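Side-chain contacts in Obg-like ATPase 1 (Schizosaccharomyces pombe, PDB 1NI3), which hydrolyses ATP, and GTP less efficiently, and negatively regulates the G2/M transition of the cell cycle: residues A[67-72]-A[350-355]; A[310-315]-A[319-324]; A[328-333]-A[342-347]. One frame throughout, in Å; residues are numbered along the deposited sequence.

Contact 1 (A[67-72]-A[350-355])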
loop_
_atom_site.group_PDB
_atom_site.type_symbol
_atom_site.label_atom_id
_atom_site.label_comp_id
_atom_site.label_asym_id
_atom_site.label_seq_id
_atom_site.Cartn_x
_atom_site.Cartn_y
_atom_site.Cartn_z
ATOM N N ASP A 67 6.775 -6.770 11.962
ATOM C CA ASP A 67 6.394 -5.989 13.130
ATOM C C ASP A 67 6.945 -6.527 14.434
ATOM O O ASP A 67 6.419 -7.484 14.996
ATOM C CB ASP A 67 4.874 -5.882 13.217
ATOM C CG ASP A 67 4.418 -5.210 14.487
ATOM O OD1 ASP A 67 5.017 -4.173 14.866
ATOM O OD2 ASP A 67 3.452 -5.711 15.099
ATOM N N GLU A 68 8.000 -5.878 14.911
ATOM C CA GLU A 68 8.659 -6.271 16.139
ATOM C C GLU A 68 7.677 -6.569 17.262
ATOM O O GLU A 68 7.910 -7.468 18.074
ATOM C CB GLU A 68 9.642 -5.189 16.546
ATOM C CG GLU A 68 11.019 -5.430 15.967
ATOM C CD GLU A 68 11.814 -4.160 15.752
ATOM O OE1 GLU A 68 11.933 -3.353 16.701
ATOM O OE2 GLU A 68 12.327 -3.971 14.628
ATOM N N ARG A 69 6.574 -5.832 17.309
ATOM C CA ARG A 69 5.588 -6.091 18.339
ATOM C C ARG A 69 5.132 -7.541 18.182
ATOM O O ARG A 69 5.148 -8.314 19.141
ATOM C CB ARG A 69 4.405 -5.142 18.194
ATOM C CG ARG A 69 4.772 -3.684 18.358
ATOM C CD ARG A 69 3.533 -2.832 18.206
ATOM N NE ARG A 69 3.790 -1.612 17.452
ATOM C CZ ARG A 69 2.834 -0.771 17.075
ATOM N NH1 ARG A 69 1.570 -1.030 17.386
ATOM N NH2 ARG A 69 3.135 0.323 16.389
ATOM N N PHE A 70 4.727 -7.912 16.971
ATOM C CA PHE A 70 4.295 -9.278 16.710
ATOM C C PHE A 70 5.416 -10.226 17.156
ATOM O O PHE A 70 5.160 -11.253 17.797
ATOM C CB PHE A 70 4.023 -9.460 15.218
ATOM C CG PHE A 70 3.603 -10.858 14.845
ATOM C CD1 PHE A 70 2.377 -11.362 15.258
ATOM C CD2 PHE A 70 4.454 -11.691 14.133
ATOM C CE1 PHE A 70 2.013 -12.673 14.971
ATOM C CE2 PHE A 70 4.093 -13.004 13.845
ATOM C CZ PHE A 70 2.872 -13.496 14.266
ATOM N N ASP A 71 6.651 -9.867 16.809
ATOM C CA ASP A 71 7.823 -10.650 17.171
ATOM C C ASP A 71 7.859 -10.966 18.655
ATOM O O ASP A 71 7.905 -12.131 19.048
ATOM C CB ASP A 71 9.092 -9.884 16.813
ATOM C CG ASP A 71 9.298 -9.747 15.323
ATOM O OD1 ASP A 71 8.441 -10.211 14.560
ATOM O OD2 ASP A 71 10.323 -9.154 14.918
ATOM N N TRP A 72 7.864 -9.903 19.461
ATOM C CA TRP A 72 7.907 -9.983 20.925
ATOM C C TRP A 72 6.758 -10.817 21.473
ATOM O O TRP A 72 6.957 -11.768 22.229
ATOM C CB TRP A 72 7.829 -8.576 21.545
ATOM C CG TRP A 72 7.901 -8.588 23.068
ATOM C CD1 TRP A 72 9.031 -8.625 23.843
ATOM C CD2 TRP A 72 6.797 -8.666 23.979
ATOM N NE1 TRP A 72 8.692 -8.715 25.162
ATOM C CE2 TRP A 72 7.322 -8.732 25.276
ATOM C CE3 TRP A 72 5.400 -8.651 23.818
ATOM C CZ2 TRP A 72 6.528 -8.836 26.412
ATOM C CZ3 TRP A 72 4.601 -8.750 24.947
ATOM C CH2 TRP A 72 5.171 -8.827 26.234
HETATM N N MSE A 350 -5.602 -4.366 25.951
HETATM C CA MSE A 350 -4.392 -4.362 26.747
HETATM C C MSE A 350 -3.291 -3.764 25.859
HETATM O O MSE A 350 -2.617 -4.474 25.119
HETATM C CB MSE A 350 -4.115 -5.811 27.173
HETATM C CG MSE A 350 -2.942 -6.035 28.104
HETATM SE SE MSE A 350 -2.882 -7.852 28.858
HETATM C CE MSE A 350 -3.712 -8.880 27.434
ATOM N N HIS A 351 -3.152 -2.439 25.923
ATOM C CA HIS A 351 -2.167 -1.706 25.126
ATOM C C HIS A 351 -0.822 -2.395 25.129
ATOM O O HIS A 351 -0.303 -2.756 26.181
ATOM C CB HIS A 351 -2.004 -0.267 25.633
ATOM C CG HIS A 351 -3.235 0.565 25.482
ATOM N ND1 HIS A 351 -4.389 0.094 24.901
ATOM C CD2 HIS A 351 -3.493 1.856 25.834
ATOM C CE1 HIS A 351 -5.306 1.047 24.897
ATOM N NE2 HIS A 351 -4.781 2.125 25.460
ATOM N N TYR A 352 -0.253 -2.560 23.941
ATOM C CA TYR A 352 1.029 -3.229 23.798
ATOM C C TYR A 352 2.052 -2.747 24.824
ATOM O O TYR A 352 2.737 -3.560 25.456
ATOM C CB TYR A 352 1.580 -3.012 22.394
ATOM C CG TYR A 352 2.942 -3.617 22.211
ATOM C CD1 TYR A 352 3.116 -5.004 22.150
ATOM C CD2 TYR A 352 4.070 -2.805 22.144
ATOM C CE1 TYR A 352 4.395 -5.564 22.029
ATOM C CE2 TYR A 352 5.341 -3.354 22.026
ATOM C CZ TYR A 352 5.498 -4.736 21.968
ATOM O OH TYR A 352 6.765 -5.269 21.871
ATOM N N GLN A 353 2.140 -1.432 25.007
ATOM C CA GLN A 353 3.102 -0.876 25.949
ATOM C C GLN A 353 2.949 -1.418 27.370
ATOM O O GLN A 353 3.939 -1.708 28.042
ATOM C CB GLN A 353 2.998 0.648 25.967
ATOM C CG GLN A 353 4.200 1.316 26.606
ATOM C CD GLN A 353 5.500 0.794 26.029
ATOM O OE1 GLN A 353 6.040 -0.205 26.503
ATOM N NE2 GLN A 353 6.001 1.456 24.990
ATOM N N ASP A 354 1.710 -1.554 27.828
ATOM C CA ASP A 354 1.481 -2.059 29.170
ATOM C C ASP A 354 1.899 -3.522 29.236
ATOM O O ASP A 354 2.702 -3.907 30.092
ATOM C CB ASP A 354 0.013 -1.913 29.557
ATOM C CG ASP A 354 -0.455 -0.483 29.485
ATOM O OD1 ASP A 354 0.372 0.419 29.787
ATOM O OD2 ASP A 354 -1.643 -0.259 29.131
ATOM N N LEU A 355 1.365 -4.337 28.330
ATOM C CA LEU A 355 1.704 -5.746 28.308
ATOM C C LEU A 355 3.205 -5.918 28.177
ATOM O O LEU A 355 3.786 -6.780 28.826
ATOM C CB LEU A 355 1.003 -6.450 27.146
ATOM C CG LEU A 355 1.197 -7.972 27.132
ATOM C CD1 LEU A 355 0.568 -8.579 28.368
ATOM C CD2 LEU A 355 0.563 -8.567 25.890
#
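Arg-69 and Tyr-352 meet in a CH-pi contact. The aliphatic part of the arginine lies over one face of the tyrosine ring. Its CG is 3.8 Å from the centroid of the Tyr-352 ring and 14° off the ring normal. CB, CG and CD all pack on this ring, with CB near Tyr-352 CE1 and CD near Tyr-352 CD2. The chi1 of Arg-69, -62°, puts CG beside the backbone N and lays the chain along the face. The chain then bends at chi3, and the polar end continues to Ser-381, where NH1 is hydrogen-bonded to OG.

Aromatic packing comes next. The Tyr-352 ring and the six-membered ring of Trp-72 have planes 88° apart and meet obliquely, with their centroids 5.7 Å apart. Trp-72 CE3 touches Tyr-352 CE1 at 3.7 Å. The phenol OH of Tyr-352 packs 3.5 Å from Trp-72 CB.

Further along the indole the contact is with Leu-355. Trp-72 CZ3 is 4.1 Å from Leu-355 CG, and Trp-72 CH2 is 3.6 Å from Leu-355 O. Phe-356 adds an edge-to-face ring partner for Trp-72.

Further polar interactions lie within 67-72. Asp-67 is the N-cap of helix 68-77. Its OD1 accepts a weak bond from Arg-69 N, and its OD2 another from Phe-70 N. Arg-69 NE and Asp-67 OD1 form a long ion pair at 3.8 Å. The oxygen is well out of the guanidinium plane, so the attraction is one of charge alone.

The arrangement is a helix-to-helix contact between the N-terminal ends of two helices. It joins helix 68-77, within the OBG-type G region, to helix 352-358, within the TGS region, and so forms part of the interface between the two.

Contact 2 (A[310-315]-A[319-324])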
loop_
_atom_site.group_PDB
_atom_site.type_symbol
_atom_site.label_atom_id
_atom_site.label_comp_id
_atom_site.label_asym_id
_atom_site.label_seq_id
_atom_site.Cartn_x
_atom_site.Cartn_y
_atom_site.Cartn_z
ATOM N N TYR A 310 -4.013 -4.920 15.523
ATOM C CA TYR A 310 -4.095 -5.220 16.935
ATOM C C TYR A 310 -3.898 -6.735 16.954
ATOM O O TYR A 310 -4.019 -7.378 15.909
ATOM C CB TYR A 310 -5.453 -4.816 17.515
ATOM C CG TYR A 310 -6.630 -5.668 17.110
ATOM C CD1 TYR A 310 -7.465 -5.298 16.056
ATOM C CD2 TYR A 310 -6.937 -6.830 17.814
ATOM C CE1 TYR A 310 -8.580 -6.067 15.726
ATOM C CE2 TYR A 310 -8.040 -7.599 17.487
ATOM C CZ TYR A 310 -8.857 -7.211 16.447
ATOM O OH TYR A 310 -9.963 -7.964 16.151
ATOM N N PHE A 311 -3.574 -7.320 18.104
ATOM C CA PHE A 311 -3.350 -8.764 18.142
ATOM C C PHE A 311 -4.328 -9.494 19.030
ATOM O O PHE A 311 -5.114 -8.887 19.742
ATOM C CB PHE A 311 -1.945 -9.094 18.658
ATOM C CG PHE A 311 -0.872 -8.219 18.108
ATOM C CD1 PHE A 311 -0.548 -7.025 18.730
ATOM C CD2 PHE A 311 -0.191 -8.580 16.951
ATOM C CE1 PHE A 311 0.439 -6.205 18.210
ATOM C CE2 PHE A 311 0.797 -7.764 16.424
ATOM C CZ PHE A 311 1.113 -6.572 17.055
ATOM N N THR A 312 -4.278 -10.816 18.958
ATOM C CA THR A 312 -5.091 -11.666 19.811
ATOM C C THR A 312 -4.117 -12.757 20.217
ATOM O O THR A 312 -3.865 -13.698 19.466
ATOM C CB THR A 312 -6.329 -12.265 19.100
ATOM O OG1 THR A 312 -5.924 -13.088 18.008
ATOM C CG2 THR A 312 -7.243 -11.166 18.602
ATOM N N CYS A 313 -3.537 -12.599 21.403
ATOM C CA CYS A 313 -2.552 -13.551 21.913
ATOM C C CYS A 313 -3.151 -14.646 22.790
ATOM O O CYS A 313 -4.189 -14.473 23.428
ATOM C CB CYS A 313 -1.496 -12.792 22.693
ATOM S SG CYS A 313 -0.928 -11.355 21.795
ATOM N N GLY A 314 -2.463 -15.779 22.817
ATOM C CA GLY A 314 -2.905 -16.918 23.601
ATOM C C GLY A 314 -1.946 -18.076 23.426
ATOM O O GLY A 314 -1.389 -18.259 22.345
ATOM N N GLU A 315 -1.756 -18.862 24.481
ATOM C CA GLU A 315 -0.853 -20.000 24.421
ATOM C C GLU A 315 -1.040 -20.808 23.148
ATOM O O GLU A 315 -0.096 -21.401 22.637
ATOM C CB GLU A 315 -1.038 -20.883 25.662
ATOM C CG GLU A 315 -0.848 -20.137 26.986
ATOM C CD GLU A 315 0.545 -19.532 27.150
ATOM O OE1 GLU A 315 1.539 -20.293 27.087
ATOM O OE2 GLU A 315 0.647 -18.297 27.349
ATOM N N ARG A 319 -2.191 -13.929 16.729
ATOM C CA ARG A 319 -2.465 -13.409 15.404
ATOM C C ARG A 319 -2.668 -11.898 15.318
ATOM O O ARG A 319 -3.366 -11.290 16.135
ATOM C CB ARG A 319 -3.683 -14.105 14.818
ATOM C CG ARG A 319 -4.078 -13.565 13.470
ATOM C CD ARG A 319 -5.077 -14.468 12.801
ATOM N NE ARG A 319 -5.444 -13.989 11.473
ATOM C CZ ARG A 319 -6.300 -14.623 10.683
ATOM N NH1 ARG A 319 -6.857 -15.749 11.106
ATOM N NH2 ARG A 319 -6.601 -14.141 9.482
ATOM N N SER A 320 -2.059 -11.302 14.296
ATOM C CA SER A 320 -2.149 -9.863 14.047
ATOM C C SER A 320 -3.302 -9.603 13.082
ATOM O O SER A 320 -3.318 -10.134 11.980
ATOM C CB SER A 320 -0.851 -9.360 13.418
ATOM O OG SER A 320 -0.927 -7.987 13.144
ATOM N N TRP A 321 -4.257 -8.779 13.487
ATOM C CA TRP A 321 -5.399 -8.484 12.631
ATOM C C TRP A 321 -5.323 -7.089 12.021
ATOM O O TRP A 321 -5.161 -6.101 12.731
ATOM C CB TRP A 321 -6.700 -8.639 13.423
ATOM C CG TRP A 321 -6.803 -9.956 14.133
ATOM C CD1 TRP A 321 -6.202 -10.310 15.313
ATOM C CD2 TRP A 321 -7.471 -11.131 13.655
ATOM N NE1 TRP A 321 -6.449 -11.637 15.589
ATOM C CE2 TRP A 321 -7.222 -12.159 14.594
ATOM C CE3 TRP A 321 -8.244 -11.413 12.524
ATOM C CZ2 TRP A 321 -7.731 -13.449 14.433
ATOM C CZ3 TRP A 321 -8.747 -12.704 12.366
ATOM C CH2 TRP A 321 -8.485 -13.705 13.321
ATOM N N THR A 322 -5.442 -7.001 10.703
ATOM C CA THR A 322 -5.370 -5.695 10.066
ATOM C C THR A 322 -6.662 -4.893 10.172
ATOM O O THR A 322 -7.743 -5.410 9.919
ATOM C CB THR A 322 -5.018 -5.817 8.582
ATOM O OG1 THR A 322 -3.684 -6.317 8.446
ATOM C CG2 THR A 322 -5.122 -4.463 7.894
ATOM N N ILE A 323 -6.548 -3.624 10.546
ATOM C CA ILE A 323 -7.725 -2.764 10.639
ATOM C C ILE A 323 -7.383 -1.351 10.150
ATOM O O ILE A 323 -6.212 -1.013 9.990
ATOM C CB ILE A 323 -8.288 -2.704 12.092
ATOM C CG1 ILE A 323 -7.213 -2.194 13.044
ATOM C CG2 ILE A 323 -8.795 -4.071 12.515
ATOM C CD1 ILE A 323 -7.781 -1.413 14.209
ATOM N N ARG A 324 -8.396 -0.526 9.910
ATOM C CA ARG A 324 -8.135 0.829 9.439
ATOM C C ARG A 324 -7.789 1.783 10.564
ATOM O O ARG A 324 -8.380 1.730 11.646
ATOM C CB ARG A 324 -9.324 1.368 8.640
ATOM C CG ARG A 324 -9.356 0.875 7.212
ATOM C CD ARG A 324 -8.229 1.488 6.405
ATOM N NE ARG A 324 -8.593 2.786 5.835
ATOM C CZ ARG A 324 -9.369 2.929 4.760
ATOM N NH1 ARG A 324 -9.863 1.856 4.136
ATOM N NH2 ARG A 324 -9.655 4.143 4.304
#
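The Tyr-310 ring carries Trp-321 CB over one face, 4.1 Å from its centroid, and Ile-323 CG2 at its edge. The Tyr-310 ring and the five-membered ring of Trp-321 are near parallel but slid apart. Arg-319 covers one face of the indole, with Trp-321 CZ3 over the centre of its guanidinium. At the indole edge, in plane, lies Thr-312 OG1. It accepts a hydrogen bond from Trp-321 NE1, 2.9 Å long with an N-H...O angle of 166°. The chi1 of Thr-312, 61°, sets OG1 between the backbone N and the carbonyl carbon, facing that donor. A leucine in place of Trp-321 would probably leave Thr-312 OG1 without this donor and the Arg-319 guanidinium without its flat support.

The strands form an antiparallel beta hairpin. Tyr-310 pairs with Trp-321, and Thr-312 with Arg-319, each through two backbone hydrogen bonds. Phe-311 and Ser-320 form the non-hydrogen-bonded pair between them, with Phe-311 CD2 3.7 Å from Ser-320 CB.

Helix 329-336 packs on the Tyr-310, Thr-312 and Trp-321 face, and helix 68-77 on Phe-311. In the sheet, the backbone of Ser-320 is hydrogen-bonded to that of Val-83 in strand 81-90, which runs parallel to 317-324.

Contact 3 (A[328-333]-A[342-347])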
loop_
_atom_site.group_PDB
_atom_site.type_symbol
_atom_site.label_atom_id
_atom_site.label_comp_id
_atom_site.label_asym_id
_atom_site.label_seq_id
_atom_site.Cartn_x
_atom_site.Cartn_y
_atom_site.Cartn_z
ATOM N N LYS A 328 -13.099 1.331 15.108
ATOM C CA LYS A 328 -13.543 1.223 16.482
ATOM C C LYS A 328 -13.788 -0.221 16.907
ATOM O O LYS A 328 -14.257 -1.055 16.127
ATOM C CB LYS A 328 -14.789 2.090 16.703
ATOM C CG LYS A 328 -14.467 3.572 16.949
ATOM C CD LYS A 328 -15.721 4.441 17.140
ATOM C CE LYS A 328 -16.481 4.636 15.831
ATOM N NZ LYS A 328 -17.723 5.447 15.998
ATOM N N ALA A 329 -13.449 -0.491 18.165
ATOM C CA ALA A 329 -13.569 -1.804 18.788
ATOM C C ALA A 329 -14.603 -2.757 18.188
ATOM O O ALA A 329 -14.249 -3.842 17.736
ATOM C CB ALA A 329 -13.819 -1.627 20.274
ATOM N N PRO A 330 -15.891 -2.371 18.168
ATOM C CA PRO A 330 -16.873 -3.299 17.594
ATOM C C PRO A 330 -16.456 -3.809 16.215
ATOM O O PRO A 330 -16.328 -5.019 16.005
ATOM C CB PRO A 330 -18.151 -2.467 17.548
ATOM C CG PRO A 330 -17.993 -1.551 18.728
ATOM C CD PRO A 330 -16.542 -1.125 18.609
ATOM N N GLN A 331 -16.233 -2.887 15.282
ATOM C CA GLN A 331 -15.824 -3.258 13.930
ATOM C C GLN A 331 -14.572 -4.121 13.970
ATOM O O GLN A 331 -14.509 -5.165 13.325
ATOM C CB GLN A 331 -15.559 -2.005 13.090
ATOM C CG GLN A 331 -16.769 -1.114 12.909
ATOM C CD GLN A 331 -17.142 -0.381 14.188
ATOM O OE1 GLN A 331 -18.320 -0.192 14.485
ATOM N NE2 GLN A 331 -16.136 0.055 14.939
ATOM N N ALA A 332 -13.577 -3.671 14.726
ATOM C CA ALA A 332 -12.319 -4.404 14.865
ATOM C C ALA A 332 -12.593 -5.860 15.212
ATOM O O ALA A 332 -12.015 -6.771 14.633
ATOM C CB ALA A 332 -11.469 -3.775 15.952
ATOM N N ALA A 333 -13.477 -6.065 16.179
ATOM C CA ALA A 333 -13.837 -7.402 16.609
ATOM C C ALA A 333 -14.548 -8.125 15.470
ATOM O O ALA A 333 -14.373 -9.330 15.272
ATOM C CB ALA A 333 -14.736 -7.324 17.824
ATOM N N LYS A 342 -21.855 -7.724 16.281
ATOM C CA LYS A 342 -23.290 -7.754 16.550
ATOM C C LYS A 342 -23.581 -7.821 18.045
ATOM O O LYS A 342 -24.167 -6.900 18.624
ATOM C CB LYS A 342 -23.941 -8.955 15.853
ATOM C CG LYS A 342 -23.953 -8.851 14.328
ATOM C CD LYS A 342 -24.764 -9.966 13.667
ATOM C CE LYS A 342 -24.813 -9.785 12.151
ATOM N NZ LYS A 342 -25.734 -10.749 11.487
ATOM N N ALA A 343 -23.161 -8.920 18.664
ATOM C CA ALA A 343 -23.362 -9.141 20.092
ATOM C C ALA A 343 -22.358 -8.360 20.937
ATOM O O ALA A 343 -22.034 -8.768 22.052
ATOM C CB ALA A 343 -23.249 -10.631 20.397
ATOM N N PHE A 344 -21.877 -7.236 20.419
ATOM C CA PHE A 344 -20.898 -6.458 21.157
ATOM C C PHE A 344 -21.494 -5.503 22.168
ATOM O O PHE A 344 -22.571 -4.934 21.966
ATOM C CB PHE A 344 -20.004 -5.669 20.208
ATOM C CG PHE A 344 -18.806 -5.052 20.876
ATOM C CD1 PHE A 344 -17.674 -5.812 21.133
ATOM C CD2 PHE A 344 -18.807 -3.710 21.239
ATOM C CE1 PHE A 344 -16.551 -5.244 21.740
ATOM C CE2 PHE A 344 -17.691 -3.126 21.848
ATOM C CZ PHE A 344 -16.560 -3.896 22.098
ATOM N N VAL A 345 -20.759 -5.332 23.257
ATOM C CA VAL A 345 -21.146 -4.447 24.340
ATOM C C VAL A 345 -19.863 -3.831 24.870
ATOM O O VAL A 345 -19.744 -2.608 25.010
ATOM C CB VAL A 345 -21.858 -5.223 25.464
ATOM C CG1 VAL A 345 -21.715 -4.490 26.787
ATOM C CG2 VAL A 345 -23.335 -5.378 25.108
ATOM N N VAL A 346 -18.899 -4.698 25.155
ATOM C CA VAL A 346 -17.597 -4.286 25.648
ATOM C C VAL A 346 -16.539 -5.270 25.159
ATOM O O VAL A 346 -16.854 -6.352 24.656
ATOM C CB VAL A 346 -17.562 -4.238 27.191
ATOM C CG1 VAL A 346 -18.162 -2.928 27.683
ATOM C CG2 VAL A 346 -18.329 -5.419 27.761
ATOM N N GLY A 347 -15.282 -4.868 25.292
ATOM C CA GLY A 347 -14.177 -5.706 24.885
ATOM C C GLY A 347 -13.038 -5.448 25.846
ATOM O O GLY A 347 -13.001 -4.406 26.506
#
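Ala-329 is the first residue of 328-333 to touch Phe-344. Its methyl group is directed at the other segment, and CB lies 4.0 Å from Phe-344 CZ. It meets the far end of the ring obliquely. The backbone of Ala-329 is also hydrogen-bonded to Tyr-377.

Pro-330 follows and makes the broadest contact. Its CA stands over the centre of one face of the Phe-344 ring, 4.2 Å from the centroid and 10° off the normal. This is a CH-pi contact. The pyrrolidine ring runs out past the CD2-CE2 side of the phenyl ring. There CG of Pro-330 is 3.4 Å from Phe-344 CD2, and CD of Pro-330 is 4.0 Å from Phe-344 CE2. A proline has no backbone N-H to give, which costs nothing in the first turn of a helix. The first helical bonds run from Ala-332 N to Lys-328 O and from Ala-333 N to Ala-329 O.

The phenylalanine is brought to the helix by its first torsion. CG is anti to the backbone N, chi1 -169°, and the ring extends from the chain toward 328-333. Its opposite face carries the backbone N of Val-346, 3.8 Å above the plane. Phe-344 CE1 is 4.0 Å from CA of Gly-347, where there is no side chain.

The contact joins helix 329-336 to the chain entering strand 346-350. Both belong to the TGS region, whose beta-grasp fold is related to ubiquitin. All the touching side chains are apolar and buried. The hold therefore rests on close fit and exclusion of water, and the ring is positioned by Pro-330 on one face and the Val-346 backbone on the other.

Overall arrangement
All three contacts lie on the same side of the chain's centre. Contact 2 comes first within the loop closed by contact 1, and contact 3 follows it. The centres of contacts 1 and 2 are about 10 Å apart, those of 2 and 3 about 14 Å, and those of 1 and 3 about 21 Å. The hairpin of contact 2 is the middle layer. Phe-311 packs on Asp-67, Arg-69 and Phe-70 of contact 1, while Tyr-310 OH reaches Ala-332 O of contact 3. Strand 346-350 leads from contact 3 into helix 352-358 of contact 1. Contacts 2 and 3 lie within the TGS region; contact 1 and the pairing of strand 317-324 with 81-90 join it to the G region.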